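Cysteine desulfurase (Thermococcus onnurineus, PDB 5B89) probably catalyses the pyridoxal 5'-phosphate-dependent removal of sulfur from L-cysteine, passing it to a sulfur carrier and leaving L-alanine. Local coordinates at residues Phe154-Ser166 with Leu187-Ile199. Residues are numbered along the deposited sequence; the frame is centred on the assembly and turned at random.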
ATOM      1  N   PHE B 154      15.424  20.291 -17.264  1.00 18.28           N
ATOM      2  CA  PHE B 154      15.797  18.974 -17.644  1.00 17.60           C
ATOM      3  C   PHE B 154      17.188  18.931 -18.152  1.00 17.03           C
ATOM      4  O   PHE B 154      17.568  19.748 -19.099  1.00 20.48           O
ATOM      5  CB  PHE B 154      14.870  18.505 -18.783  1.00 17.62           C
ATOM      6  CG  PHE B 154      13.445  18.495 -18.402  1.00 17.52           C
ATOM      7  CD1 PHE B 154      12.906  17.463 -17.608  1.00 19.80           C
ATOM      8  CD2 PHE B 154      12.675  19.565 -18.676  1.00 18.62           C
ATOM      9  CE1 PHE B 154      11.637  17.495 -17.173  1.00 22.39           C
ATOM     10  CE2 PHE B 154      11.380  19.611 -18.282  1.00 22.46           C
ATOM     11  CZ  PHE B 154      10.834  18.586 -17.535  1.00 20.63           C
ATOM     12  N   ILE B 155      18.008  18.043 -17.635  1.00 17.39           N
ATOM     13  CA  ILE B 155      19.400  17.913 -18.077  1.00 16.86           C
ATOM     14  C   ILE B 155      19.415  17.471 -19.536  1.00 18.87           C
ATOM     15  O   ILE B 155      18.611  16.703 -19.912  1.00 18.98           O
ATOM     16  CB  ILE B 155      20.149  16.854 -17.239  1.00 16.92           C
ATOM     17  CG1 ILE B 155      20.171  17.308 -15.800  1.00 17.79           C
ATOM     18  CG2 ILE B 155      21.570  16.621 -17.689  1.00 16.98           C
ATOM     19  CD1 ILE B 155      20.483  16.248 -14.784  1.00 20.44           C
ATOM     20  N   GLU B 156      20.356  17.967 -20.315  1.00 17.41           N
ATOM     21  CA  GLU B 156      20.416  17.567 -21.705  1.00 18.84           C
ATOM     22  C   GLU B 156      20.974  16.186 -21.843  1.00 17.69           C
ATOM     23  O   GLU B 156      21.799  15.785 -21.105  1.00 18.43           O
ATOM     24  CB  GLU B 156      21.274  18.559 -22.526  1.00 22.08           C
ATOM     25  CG  GLU B 156      20.655  19.939 -22.575  1.00 24.82           C
ATOM     26  CD  GLU B 156      21.359  20.873 -23.522  1.00 37.55           C
ATOM     27  OE1 GLU B 156      22.421  20.513 -24.001  1.00 40.40           O
ATOM     28  OE2 GLU B 156      20.845  21.981 -23.747  1.00 40.21           O
ATOM     29  N   GLY B 157      20.535  15.512 -22.880  1.00 17.93           N
ATOM     30  CA  GLY B 157      21.049  14.207 -23.170  1.00 18.31           C
ATOM     31  C   GLY B 157      20.709  13.774 -24.576  1.00 17.29           C
ATOM     32  O   GLY B 157      19.981  14.397 -25.237  1.00 18.38           O
ATOM     33  N   ASP B 158      21.291  12.654 -24.965  1.00 19.93           N
ATOM     34  CA  ASP B 158      21.127  12.090 -26.284  1.00 20.46           C
ATOM     35  C   ASP B 158      20.019  11.050 -26.400  1.00 20.57           C
ATOM     36  O   ASP B 158      19.348  10.773 -25.467  1.00 20.19           O
ATOM     37  CB  ASP B 158      22.476  11.627 -26.827  1.00 19.46           C
ATOM     38  CG  ASP B 158      22.981  10.369 -26.183  1.00 21.73           C
ATOM     39  OD1 ASP B 158      22.225   9.668 -25.555  1.00 24.00           O
ATOM     40  OD2 ASP B 158      24.137  10.094 -26.309  1.00 22.19           O
ATOM     41  N   ASP B 159      19.798  10.542 -27.587  1.00 21.36           N
ATOM     42  CA  ASP B 159      18.731   9.612 -27.819  1.00 21.24           C
ATOM     43  C   ASP B 159      18.969   8.234 -27.230  1.00 21.45           C
ATOM     44  O   ASP B 159      18.071   7.469 -27.143  1.00 26.64           O
ATOM     45  CB  ASP B 159      18.411   9.525 -29.318  1.00 22.49           C
ATOM     46  CG  ASP B 159      17.598  10.710 -29.812  1.00 30.98           C
ATOM     47  OD1 ASP B 159      17.235  11.563 -29.013  1.00 30.92           O
ATOM     48  OD2 ASP B 159      17.361  10.778 -31.014  1.00 37.32           O
ATOM     49  N   GLU B 160      20.173   7.963 -26.805  1.00 21.06           N
ATOM     50  CA  GLU B 160      20.512   6.714 -26.193  1.00 21.30           C
ATOM     51  C   GLU B 160      20.269   6.785 -24.711  1.00 19.72           C
ATOM     52  O   GLU B 160      20.332   5.827 -24.072  1.00 19.81           O
ATOM     53  CB  GLU B 160      21.996   6.426 -26.376  1.00 22.98           C
ATOM     54  CG  GLU B 160      22.370   5.894 -27.715  1.00 26.81           C
ATOM     55  CD  GLU B 160      23.807   5.429 -27.821  1.00 27.90           C
ATOM     56  OE1 GLU B 160      24.565   5.343 -26.867  1.00 28.01           O
ATOM     57  OE2 GLU B 160      24.160   5.103 -28.922  1.00 33.36           O
ATOM     58  N   GLY B 161      20.023   7.969 -24.199  1.00 18.18           N
ATOM     59  CA  GLY B 161      19.855   8.179 -22.781  1.00 18.26           C
ATOM     60  C   GLY B 161      21.091   8.695 -22.058  1.00 17.19           C
ATOM     61  O   GLY B 161      21.040   8.822 -20.913  1.00 18.38           O
ATOM     62  N   ASN B 162      22.171   8.980 -22.747  1.00 16.83           N
ATOM     63  CA  ASN B 162      23.363   9.441 -22.083  1.00 19.09           C
ATOM     64  C   ASN B 162      23.249  10.929 -21.763  1.00 17.43           C
ATOM     65  O   ASN B 162      23.101  11.722 -22.613  1.00 18.64           O
ATOM     66  CB  ASN B 162      24.615   9.233 -22.914  1.00 17.83           C
ATOM     67  CG  ASN B 162      24.758   7.844 -23.482  1.00 19.84           C
ATOM     68  OD1 ASN B 162      24.740   7.659 -24.681  1.00 23.26           O
ATOM     69  ND2 ASN B 162      24.984   6.924 -22.660  1.00 16.75           N
ATOM     70  N   LEU B 163      23.320  11.242 -20.492  1.00 16.77           N
ATOM     71  CA  LEU B 163      23.242  12.589 -20.065  1.00 17.02           C
ATOM     72  C   LEU B 163      24.551  13.341 -20.320  1.00 15.92           C
ATOM     73  O   LEU B 163      25.591  12.819 -20.234  1.00 19.88           O
ATOM     74  CB  LEU B 163      22.965  12.665 -18.555  1.00 15.63           C
ATOM     75  CG  LEU B 163      21.634  12.145 -18.060  1.00 16.85           C
ATOM     76  CD1 LEU B 163      21.705  11.928 -16.543  1.00 16.50           C
ATOM     77  CD2 LEU B 163      20.476  13.031 -18.433  1.00 18.89           C
ATOM     78  N   ASP B 164      24.443  14.631 -20.579  1.00 18.27           N
ATOM     79  CA  ASP B 164      25.596  15.517 -20.740  1.00 19.31           C
ATOM     80  C   ASP B 164      25.934  16.037 -19.332  1.00 18.11           C
ATOM     81  O   ASP B 164      25.237  16.856 -18.834  1.00 17.60           O
ATOM     82  CB  ASP B 164      25.154  16.668 -21.622  1.00 20.55           C
ATOM     83  CG  ASP B 164      26.235  17.739 -21.840  1.00 22.77           C
ATOM     84  OD1 ASP B 164      27.199  17.758 -21.126  1.00 23.85           O
ATOM     85  OD2 ASP B 164      26.043  18.537 -22.744  1.00 26.75           O
ATOM     86  N   LEU B 165      26.970  15.497 -18.713  1.00 18.47           N
ATOM     87  CA  LEU B 165      27.311  15.821 -17.366  1.00 18.87           C
ATOM     88  C   LEU B 165      27.783  17.253 -17.172  1.00 22.21           C
ATOM     89  O   LEU B 165      27.692  17.770 -16.125  1.00 20.86           O
ATOM     90  CB  LEU B 165      28.269  14.813 -16.797  1.00 20.14           C
ATOM     91  CG  LEU B 165      27.635  13.436 -16.562  1.00 24.28           C
ATOM     92  CD1 LEU B 165      28.641  12.533 -15.909  1.00 28.08           C
ATOM     93  CD2 LEU B 165      26.351  13.449 -15.760  1.00 25.93           C
ATOM     94  N   SER B 166      28.267  17.858 -18.237  1.00 22.21           N
ATOM     95  CA  SER B 166      28.659  19.250 -18.219  1.00 22.70           C
ATOM     96  C   SER B 166      27.402  20.082 -18.095  1.00 23.55           C
ATOM     97  O   SER B 166      27.357  20.960 -17.315  1.00 25.74           O
ATOM     98  CB  SER B 166      29.444  19.603 -19.477  1.00 25.41           C
ATOM     99  OG  SER B 166      30.697  19.015 -19.366  1.00 36.39           O
ATOM    100  N   LEU B 187      14.595   2.856 -21.860  1.00 15.93           N
ATOM    101  CA  LEU B 187      15.841   2.728 -22.523  1.00 16.21           C
ATOM    102  C   LEU B 187      16.899   1.825 -21.950  1.00 15.44           C
ATOM    103  O   LEU B 187      17.776   1.328 -22.656  1.00 17.93           O
ATOM    104  CB  LEU B 187      16.561   4.110 -22.657  1.00 17.34           C
ATOM    105  CG  LEU B 187      15.733   5.139 -23.380  1.00 17.49           C
ATOM    106  CD1 LEU B 187      16.343   6.535 -23.245  1.00 21.46           C
ATOM    107  CD2 LEU B 187      15.724   4.779 -24.879  1.00 21.15           C
ATOM    108  N   GLY B 188      16.826   1.517 -20.646  1.00 14.29           N
ATOM    109  CA  GLY B 188      17.853   0.755 -19.987  1.00 12.92           C
ATOM    110  C   GLY B 188      19.170   1.440 -19.681  1.00 13.22           C
ATOM    111  O   GLY B 188      20.075   0.853 -19.149  1.00 15.10           O
ATOM    112  N   VAL B 189      19.196   2.738 -19.918  1.00 12.91           N
ATOM    113  CA  VAL B 189      20.382   3.478 -19.519  1.00 12.71           C
ATOM    114  C   VAL B 189      20.623   3.475 -17.992  1.00 11.57           C
ATOM    115  O   VAL B 189      19.618   3.699 -17.256  1.00 12.52           O
ATOM    116  CB  VAL B 189      20.403   4.954 -20.045  1.00 13.86           C
ATOM    117  CG1 VAL B 189      19.156   5.727 -19.757  1.00 15.59           C
ATOM    118  CG2 VAL B 189      21.680   5.637 -19.645  1.00 16.27           C
ATOM    119  N   ILE B 190      21.847   3.222 -17.612  1.00 11.68           N
ATOM    120  CA  ILE B 190      22.296   3.396 -16.219  1.00 12.53           C
ATOM    121  C   ILE B 190      22.911   4.751 -16.117  1.00 13.18           C
ATOM    122  O   ILE B 190      24.009   4.920 -16.616  1.00 15.29           O
ATOM    123  CB  ILE B 190      23.255   2.290 -15.745  1.00 13.67           C
ATOM    124  CG1 ILE B 190      22.682   0.829 -16.058  1.00 13.71           C
ATOM    125  CG2 ILE B 190      23.541   2.431 -14.224  1.00 13.49           C
ATOM    126  CD1 ILE B 190      23.664  -0.230 -15.830  1.00 14.40           C
ATOM    127  N   HIS B 191      22.291   5.684 -15.434  1.00 12.64           N
ATOM    128  CA  HIS B 191      22.903   6.991 -15.268  1.00 13.24           C
ATOM    129  C   HIS B 191      24.020   7.018 -14.244  1.00 14.03           C
ATOM    130  O   HIS B 191      24.127   6.171 -13.424  1.00 14.44           O
ATOM    131  CB  HIS B 191      21.836   7.987 -14.886  1.00 13.31           C
ATOM    132  CG  HIS B 191      20.831   8.225 -15.957  1.00 12.39           C
ATOM    133  ND1 HIS B 191      19.479   8.101 -15.765  1.00 16.48           N
ATOM    134  CD2 HIS B 191      20.991   8.540 -17.251  1.00 11.32           C
ATOM    135  CE1 HIS B 191      18.851   8.365 -16.884  1.00 13.80           C
ATOM    136  NE2 HIS B 191      19.750   8.636 -17.796  1.00 17.60           N
ATOM    137  N   GLU B 192      24.876   8.027 -14.364  1.00 14.46           N
ATOM    138  CA  GLU B 192      25.997   8.222 -13.464  1.00 14.43           C
ATOM    139  C   GLU B 192      25.502   8.863 -12.197  1.00 15.46           C
ATOM    140  O   GLU B 192      25.824   9.953 -11.890  1.00 13.72           O
ATOM    141  CB  GLU B 192      27.066   9.081 -14.144  1.00 16.35           C
ATOM    142  CG  GLU B 192      27.446   8.522 -15.511  1.00 17.08           C
ATOM    143  CD  GLU B 192      26.572   9.023 -16.697  1.00 24.02           C
ATOM    144  OE1 GLU B 192      25.430   9.498 -16.555  1.00 22.79           O
ATOM    145  OE2 GLU B 192      27.075   8.893 -17.818  1.00 35.72           O
ATOM    146  N   VAL B 193      24.701   8.109 -11.477  1.00 13.69           N
ATOM    147  CA  VAL B 193      24.089   8.631 -10.279  1.00 14.57           C
ATOM    148  C   VAL B 193      25.069   9.097  -9.183  1.00 14.29           C
ATOM    149  O   VAL B 193      24.805  10.065  -8.534  1.00 14.93           O
ATOM    150  CB  VAL B 193      23.013   7.686  -9.729  1.00 15.14           C
ATOM    151  CG1 VAL B 193      22.422   8.244  -8.469  1.00 20.16           C
ATOM    152  CG2 VAL B 193      21.899   7.520 -10.720  1.00 17.69           C
ATOM    153  N   GLU B 194      26.152   8.407  -9.025  1.00 13.97           N
ATOM    154  CA  GLU B 194      27.097   8.824  -8.030  1.00 15.10           C
ATOM    155  C   GLU B 194      27.634  10.202  -8.361  1.00 15.71           C
ATOM    156  O   GLU B 194      27.736  11.025  -7.525  1.00 15.36           O
ATOM    157  CB  GLU B 194      28.216   7.819  -7.910  1.00 18.07           C
ATOM    158  CG  GLU B 194      27.764   6.440  -7.491  1.00 23.60           C
ATOM    159  CD  GLU B 194      28.903   5.468  -7.588  1.00 34.25           C
ATOM    160  OE1 GLU B 194      28.715   4.434  -8.216  1.00 37.06           O
ATOM    161  OE2 GLU B 194      29.990   5.807  -7.084  1.00 44.00           O
ATOM    162  N   GLU B 195      27.928  10.426  -9.621  1.00 14.99           N
ATOM    163  CA  GLU B 195      28.440  11.718 -10.040  1.00 17.04           C
ATOM    164  C   GLU B 195      27.406  12.814  -9.948  1.00 15.93           C
ATOM    165  O   GLU B 195      27.720  13.867  -9.524  1.00 16.53           O
ATOM    166  CB  GLU B 195      29.013  11.645 -11.438  1.00 19.79           C
ATOM    167  CG  GLU B 195      29.734  12.915 -11.863  1.00 27.23           C
ATOM    168  CD  GLU B 195      30.898  13.323 -10.936  1.00 32.98           C
ATOM    169  OE1 GLU B 195      31.612  12.481 -10.412  1.00 38.20           O
ATOM    170  OE2 GLU B 195      31.052  14.521 -10.735  1.00 38.07           O
ATOM    171  N   LEU B 196      26.177  12.519 -10.340  1.00 13.70           N
ATOM    172  CA  LEU B 196      25.106  13.483 -10.241  1.00 12.93           C
ATOM    173  C   LEU B 196      24.903  13.822  -8.730  1.00 14.31           C
ATOM    174  O   LEU B 196      24.641  14.999  -8.396  1.00 13.73           O
ATOM    175  CB  LEU B 196      23.795  12.914 -10.852  1.00 14.31           C
ATOM    176  CG  LEU B 196      23.904  12.721 -12.379  1.00 13.86           C
ATOM    177  CD1 LEU B 196      22.746  11.872 -12.844  1.00 16.89           C
ATOM    178  CD2 LEU B 196      23.763  14.064 -13.027  1.00 16.97           C
ATOM    179  N   GLY B 197      24.942  12.830  -7.855  1.00 14.53           N
ATOM    180  CA  GLY B 197      24.791  13.054  -6.431  1.00 13.06           C
ATOM    181  C   GLY B 197      25.913  13.890  -5.868  1.00 13.89           C
ATOM    182  O   GLY B 197      25.672  14.682  -4.965  1.00 14.92           O
ATOM    183  N   LYS B 198      27.095  13.639  -6.308  1.00 12.26           N
ATOM    184  CA  LYS B 198      28.275  14.476  -5.916  1.00 14.57           C
ATOM    185  C   LYS B 198      28.029  15.888  -6.325  1.00 15.07           C
ATOM    186  O   LYS B 198      28.220  16.829  -5.497  1.00 15.74           O
ATOM    187  CB  LYS B 198      29.582  13.951  -6.449  1.00 15.52           C
ATOM    188  CG  LYS B 198      30.773  14.888  -6.187  1.00 20.50           C
ATOM    189  CD  LYS B 198      32.030  14.367  -6.865  1.00 24.51           C
ATOM    190  CE  LYS B 198      33.136  15.503  -7.054  1.00 25.40           C
ATOM    191  NZ  LYS B 198      33.404  16.147  -5.757  1.00 28.86           N
ATOM    192  N   ILE B 199      27.625  16.177  -7.523  1.00 13.39           N
ATOM    193  CA  ILE B 199      27.246  17.475  -7.961  1.00 14.04           C
ATOM    194  C   ILE B 199      26.199  18.134  -7.114  1.00 15.38           C
ATOM    195  O   ILE B 199      26.323  19.294  -6.660  1.00 16.45           O
ATOM    196  CB  ILE B 199      26.870  17.551  -9.457  1.00 16.93           C
ATOM    197  CG1 ILE B 199      28.033  17.036 -10.353  1.00 17.95           C
ATOM    198  CG2 ILE B 199      26.486  18.937  -9.830  1.00 19.47           C
ATOM    199  CD1 ILE B 199      27.637  16.715 -11.775  1.00 18.20           C
TER
HETATM  200  O   HOH W   1      26.472  10.172 -19.925  1.00 28.38           O
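Leu163 lays its CD1 methyl over one face of the His191 imidazole, 3.5 Å from CD2, and the same methyl meets Leu196 CD1 at 3.8 Å. At the ring edge, near its plane, Gly161 O receives a weak, bent hydrogen bond from His191 NE2 (3.4 Å, 132° at the hydrogen), while His191 ND1 is hydrogen-bonded to Gln181 O; together these probably limit the ring's rotation. Val189 turns CG2 anti to its backbone N (CG1 at chi1 51°), and both methyls bear on Gly161, CG2 lying 3.5 Å from Gly161 O. A side chain at Gly161 would run into Val189 CG1, so the tight end of the contact depends on this glycine, the last residue of the type I turn begun at Asp158. A phenylalanine in place of His191, lacking any ring N-H, would probably leave Gly161 O and Gln181 O short of a partner and the ring freer to turn. Packing is looser toward solvent, where Leu165 reaches Leu196 CD2 with its CD2 (3.8 Å) and slants across the bent Glu192 chain, CD1 4.1 Å from Glu192 CD. There a water bridges Leu163 O and Glu192 OE2, the latter also salt-bridged to Lys342. The contact thus joins the loops leading into helices 165-172 and 193-203, with the His191 side chain about 9 Å from the bound pyridoxal 5'-phosphate; a carbonyl at each ring nitrogen may favour imidazolium, though the Gly161 bond is weak.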